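Alpha-toxin (Clostridium novyi, PDB 2VK9) is a large clostridial cytotoxin whose catalytic domain belongs to the TcdA/TcdB glycosyltransferase family of the GT-A clan. Local coordinates at residues Pro302-Glu316 with Tyr328-Ile340. Sequence-based numbering, arbitrary orientation.
Sequences PNGMDSNYWEAAIFE and YPYKYMEQVPSEI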
# COMPACT_ATOMS: atom_id res chain seq x y z
N PRO A 302 -6.30 -25.54 -19.85
CA PRO A 302 -6.05 -26.93 -19.41
C PRO A 302 -6.57 -27.24 -18.00
O PRO A 302 -6.42 -26.40 -17.10
CB PRO A 302 -4.52 -27.04 -19.44
CG PRO A 302 -4.10 -26.07 -20.49
CD PRO A 302 -5.10 -24.93 -20.45
N ASN A 303 -7.14 -28.44 -17.83
CA ASN A 303 -7.79 -28.84 -16.57
C ASN A 303 -6.99 -28.58 -15.28
O ASN A 303 -7.55 -28.09 -14.30
CB ASN A 303 -8.22 -30.32 -16.64
CG ASN A 303 -9.28 -30.59 -17.71
OD1 ASN A 303 -10.00 -29.68 -18.15
ND2 ASN A 303 -9.38 -31.85 -18.12
N GLY A 304 -5.70 -28.91 -15.31
CA GLY A 304 -4.84 -28.75 -14.13
C GLY A 304 -4.41 -27.32 -13.83
O GLY A 304 -4.19 -26.98 -12.67
N MET A 305 -4.31 -26.50 -14.89
CA MET A 305 -3.82 -25.11 -14.83
C MET A 305 -4.34 -24.26 -13.68
O MET A 305 -5.51 -24.35 -13.33
CB MET A 305 -4.17 -24.38 -16.13
CG MET A 305 -3.15 -24.47 -17.24
SD MET A 305 -1.61 -23.68 -16.79
CE MET A 305 -1.21 -22.87 -18.33
N ASP A 306 -3.46 -23.43 -13.12
CA ASP A 306 -3.87 -22.35 -12.23
C ASP A 306 -4.19 -21.13 -13.08
O ASP A 306 -3.35 -20.68 -13.87
CB ASP A 306 -2.76 -22.05 -11.21
CG ASP A 306 -3.09 -20.90 -10.26
OD1 ASP A 306 -4.26 -20.43 -10.23
OD2 ASP A 306 -2.18 -20.45 -9.54
N SER A 307 -5.41 -20.60 -12.93
CA SER A 307 -5.91 -19.46 -13.74
C SER A 307 -4.88 -18.35 -13.92
O SER A 307 -4.72 -17.81 -15.02
CB SER A 307 -7.18 -18.87 -13.13
OG SER A 307 -8.20 -19.85 -13.01
N ASN A 308 -4.19 -18.01 -12.83
CA ASN A 308 -3.13 -17.02 -12.85
C ASN A 308 -2.01 -17.41 -13.82
O ASN A 308 -1.66 -16.62 -14.70
CB ASN A 308 -2.56 -16.81 -11.45
CG ASN A 308 -3.58 -16.26 -10.47
OD1 ASN A 308 -4.46 -15.47 -10.84
ND2 ASN A 308 -3.47 -16.67 -9.22
N TYR A 309 -1.49 -18.63 -13.69
CA TYR A 309 -0.39 -19.10 -14.55
C TYR A 309 -0.80 -19.22 -16.01
O TYR A 309 0.01 -19.01 -16.90
CB TYR A 309 0.18 -20.43 -14.04
CG TYR A 309 0.74 -20.39 -12.63
CD1 TYR A 309 1.30 -19.22 -12.11
CD2 TYR A 309 0.72 -21.52 -11.82
CE1 TYR A 309 1.81 -19.18 -10.82
CE2 TYR A 309 1.24 -21.50 -10.52
CZ TYR A 309 1.78 -20.32 -10.03
OH TYR A 309 2.29 -20.27 -8.76
N TRP A 310 -2.07 -19.54 -16.25
CA TRP A 310 -2.63 -19.56 -17.60
C TRP A 310 -2.52 -18.16 -18.24
O TRP A 310 -2.02 -18.02 -19.37
CB TRP A 310 -4.08 -20.09 -17.57
CG TRP A 310 -4.88 -19.90 -18.82
CD1 TRP A 310 -5.99 -19.12 -18.97
CD2 TRP A 310 -4.63 -20.49 -20.11
NE1 TRP A 310 -6.46 -19.18 -20.27
CE2 TRP A 310 -5.64 -20.01 -20.99
CE3 TRP A 310 -3.67 -21.37 -20.61
CZ2 TRP A 310 -5.70 -20.39 -22.33
CZ3 TRP A 310 -3.73 -21.74 -21.95
CH2 TRP A 310 -4.75 -21.25 -22.79
N GLU A 311 -2.96 -17.14 -17.50
CA GLU A 311 -2.94 -15.77 -17.99
C GLU A 311 -1.52 -15.24 -18.11
O GLU A 311 -1.19 -14.52 -19.06
CB GLU A 311 -3.79 -14.87 -17.11
CG GLU A 311 -5.27 -15.23 -17.14
CD GLU A 311 -6.08 -14.57 -16.03
OE1 GLU A 311 -5.50 -14.22 -14.97
OE2 GLU A 311 -7.30 -14.41 -16.22
N ALA A 312 -0.66 -15.62 -17.16
CA ALA A 312 0.76 -15.33 -17.27
C ALA A 312 1.30 -15.84 -18.60
O ALA A 312 1.98 -15.12 -19.32
CB ALA A 312 1.53 -15.93 -16.11
N ALA A 313 0.95 -17.08 -18.93
CA ALA A 313 1.37 -17.75 -20.16
C ALA A 313 0.90 -17.05 -21.44
O ALA A 313 1.67 -16.93 -22.39
CB ALA A 313 0.92 -19.19 -20.14
N ILE A 314 -0.36 -16.62 -21.45
CA ILE A 314 -0.91 -15.79 -22.54
C ILE A 314 0.05 -14.64 -22.83
O ILE A 314 0.45 -14.43 -23.97
CB ILE A 314 -2.32 -15.18 -22.20
CG1 ILE A 314 -3.34 -16.26 -21.79
CG2 ILE A 314 -2.84 -14.29 -23.34
CD1 ILE A 314 -3.92 -17.08 -22.93
N PHE A 315 0.43 -13.89 -21.79
CA PHE A 315 1.29 -12.73 -21.99
C PHE A 315 2.70 -13.05 -22.48
O PHE A 315 3.25 -12.30 -23.28
CB PHE A 315 1.36 -11.83 -20.77
CG PHE A 315 2.25 -10.65 -20.97
CD1 PHE A 315 1.91 -9.66 -21.88
CD2 PHE A 315 3.46 -10.56 -20.29
CE1 PHE A 315 2.75 -8.59 -22.10
CE2 PHE A 315 4.31 -9.49 -20.51
CZ PHE A 315 3.95 -8.50 -21.42
N GLU A 316 3.27 -14.15 -21.98
CA GLU A 316 4.57 -14.62 -22.48
C GLU A 316 4.55 -14.79 -24.01
O GLU A 316 5.54 -14.51 -24.69
CB GLU A 316 4.96 -15.94 -21.83
CG GLU A 316 5.06 -15.89 -20.32
CD GLU A 316 5.36 -17.24 -19.69
OE1 GLU A 316 5.13 -18.29 -20.33
OE2 GLU A 316 5.83 -17.25 -18.54
N TYR A 328 12.01 -12.32 -21.37
CA TYR A 328 10.78 -12.81 -20.77
C TYR A 328 10.52 -14.23 -21.26
O TYR A 328 9.75 -14.43 -22.21
CB TYR A 328 9.63 -11.86 -21.10
CG TYR A 328 8.52 -11.85 -20.07
CD1 TYR A 328 7.34 -12.56 -20.27
CD2 TYR A 328 8.66 -11.12 -18.88
CE1 TYR A 328 6.32 -12.54 -19.34
CE2 TYR A 328 7.65 -11.11 -17.94
CZ TYR A 328 6.48 -11.82 -18.17
OH TYR A 328 5.47 -11.81 -17.25
N PRO A 329 11.18 -15.22 -20.62
CA PRO A 329 11.08 -16.64 -20.99
C PRO A 329 9.68 -17.24 -20.84
O PRO A 329 8.86 -16.70 -20.09
CB PRO A 329 12.07 -17.32 -20.03
CG PRO A 329 12.24 -16.37 -18.91
CD PRO A 329 12.10 -15.01 -19.49
N TYR A 330 9.41 -18.34 -21.54
CA TYR A 330 8.14 -19.07 -21.42
C TYR A 330 8.09 -19.90 -20.13
O TYR A 330 7.90 -21.12 -20.19
CB TYR A 330 7.93 -19.98 -22.62
CG TYR A 330 7.43 -19.29 -23.86
CD1 TYR A 330 8.30 -18.98 -24.90
CD2 TYR A 330 6.08 -18.97 -24.02
CE1 TYR A 330 7.84 -18.35 -26.06
CE2 TYR A 330 5.61 -18.34 -25.16
CZ TYR A 330 6.49 -18.03 -26.18
OH TYR A 330 6.03 -17.41 -27.31
N LYS A 331 8.26 -19.25 -18.99
CA LYS A 331 8.30 -19.94 -17.70
C LYS A 331 6.96 -20.63 -17.35
O LYS A 331 6.94 -21.68 -16.72
CB LYS A 331 8.76 -18.98 -16.58
CG LYS A 331 8.46 -19.46 -15.16
CD LYS A 331 9.37 -18.83 -14.11
CE LYS A 331 8.98 -19.33 -12.71
NZ LYS A 331 10.03 -19.10 -11.67
N TYR A 332 5.85 -20.04 -17.76
CA TYR A 332 4.55 -20.58 -17.39
C TYR A 332 3.85 -21.25 -18.56
O TYR A 332 2.73 -21.75 -18.42
CB TYR A 332 3.67 -19.50 -16.74
CG TYR A 332 4.26 -18.99 -15.44
CD1 TYR A 332 5.01 -17.81 -15.40
CD2 TYR A 332 4.08 -19.69 -14.24
CE1 TYR A 332 5.56 -17.35 -14.22
CE2 TYR A 332 4.63 -19.23 -13.05
CZ TYR A 332 5.36 -18.06 -13.05
OH TYR A 332 5.90 -17.61 -11.88
N MET A 333 4.51 -21.27 -19.72
CA MET A 333 4.01 -22.00 -20.87
C MET A 333 4.64 -23.40 -20.99
O MET A 333 4.32 -24.16 -21.91
CB MET A 333 4.21 -21.20 -22.15
CG MET A 333 3.48 -21.76 -23.36
SD MET A 333 2.09 -20.77 -23.90
CE MET A 333 0.83 -21.13 -22.70
N GLU A 334 5.55 -23.73 -20.07
CA GLU A 334 6.07 -25.09 -19.95
C GLU A 334 4.94 -26.06 -19.65
O GLU A 334 4.82 -27.09 -20.31
CB GLU A 334 7.12 -25.21 -18.84
CG GLU A 334 8.57 -25.28 -19.29
CD GLU A 334 9.54 -25.25 -18.11
OE1 GLU A 334 9.44 -26.13 -17.22
OE2 GLU A 334 10.39 -24.33 -18.05
N GLN A 335 4.11 -25.70 -18.67
CA GLN A 335 2.95 -26.50 -18.24
C GLN A 335 1.95 -26.79 -19.34
O GLN A 335 1.29 -27.83 -19.32
CB GLN A 335 2.21 -25.79 -17.11
CG GLN A 335 2.94 -25.74 -15.78
CD GLN A 335 2.10 -25.04 -14.72
OE1 GLN A 335 0.87 -25.09 -14.75
NE2 GLN A 335 2.78 -24.37 -13.78
N VAL A 336 1.80 -25.86 -20.28
CA VAL A 336 0.88 -26.04 -21.41
C VAL A 336 1.45 -27.00 -22.45
O VAL A 336 2.61 -26.86 -22.85
CB VAL A 336 0.53 -24.68 -22.06
CG1 VAL A 336 0.02 -24.85 -23.48
CG2 VAL A 336 -0.49 -23.95 -21.22
N PRO A 337 0.65 -28.00 -22.86
CA PRO A 337 0.96 -28.91 -23.98
C PRO A 337 1.17 -28.21 -25.33
O PRO A 337 0.65 -27.11 -25.54
CB PRO A 337 -0.26 -29.84 -24.04
CG PRO A 337 -1.33 -29.13 -23.28
CD PRO A 337 -0.64 -28.35 -22.22
N SER A 338 1.89 -28.86 -26.24
CA SER A 338 2.32 -28.27 -27.52
C SER A 338 1.18 -27.75 -28.40
O SER A 338 1.34 -26.72 -29.06
CB SER A 338 3.15 -29.28 -28.33
OG SER A 338 4.37 -29.60 -27.68
N GLU A 339 0.07 -28.48 -28.43
CA GLU A 339 -1.05 -28.17 -29.33
C GLU A 339 -1.71 -26.84 -29.00
O GLU A 339 -2.04 -26.06 -29.89
CB GLU A 339 -2.09 -29.29 -29.30
CG GLU A 339 -1.67 -30.57 -30.02
CD GLU A 339 -2.62 -31.75 -29.76
OE1 GLU A 339 -3.51 -31.63 -28.88
OE2 GLU A 339 -2.45 -32.80 -30.42
N ILE A 340 -1.89 -26.61 -27.69
CA ILE A 340 -2.52 -25.39 -27.18
C ILE A 340 -1.59 -24.19 -27.36
O ILE A 340 -2.02 -23.14 -27.84
CB ILE A 340 -2.94 -25.55 -25.69
CG1 ILE A 340 -4.00 -26.65 -25.54
CG2 ILE A 340 -3.47 -24.23 -25.14
CD1 ILE A 340 -4.28 -27.08 -24.11
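Glu316 supplies the polar link between helix 307-321 and segment 328-340, its carboxylate meeting the backbone N of Tyr332. The bond to OE2, 2.9 Å from Tyr332 N, uses the syn lone pair at an N-H...O angle of 150°; OE1 adds a weak second one. With CG anti to its carbonyl carbon (chi1 -59°) and an extended chain, the side chain carries its charge to this turn of backbone, where Tyr330 centres an inverse gamma turn. His518 also hydrogen-bonds OE2, so the same oxygen ties in a third segment.

Two aromatic pairs also join the segments. The Tyr309 and Tyr332 rings are nearly parallel, planes at 18°, but slid apart with centroids 4.9 Å from each other, so they barely overlap. Phe521 meets both edge-to-face. Phe315 turns its edge toward the face of Tyr328 in an offset edge-to-face pair; the Tyr328 hydroxyl is bonded to His518 N.

Apolar packing completes the interface. Ala313 CB lies 4.4 Å from Tyr332 CB. Val336 CG2 and Ile340 CG2 sit at the edge of the Trp310 ring, the latter 4.0 Å from CH2, while Pro302 CG and Ile340 CD1 meet tip to tip at 3.8 Å.

The chain leading into helix 338-349 thus runs back along helix 307-321, in the GT-A-type catalytic domain, with the contact's centre about 29 Å from that of the chain.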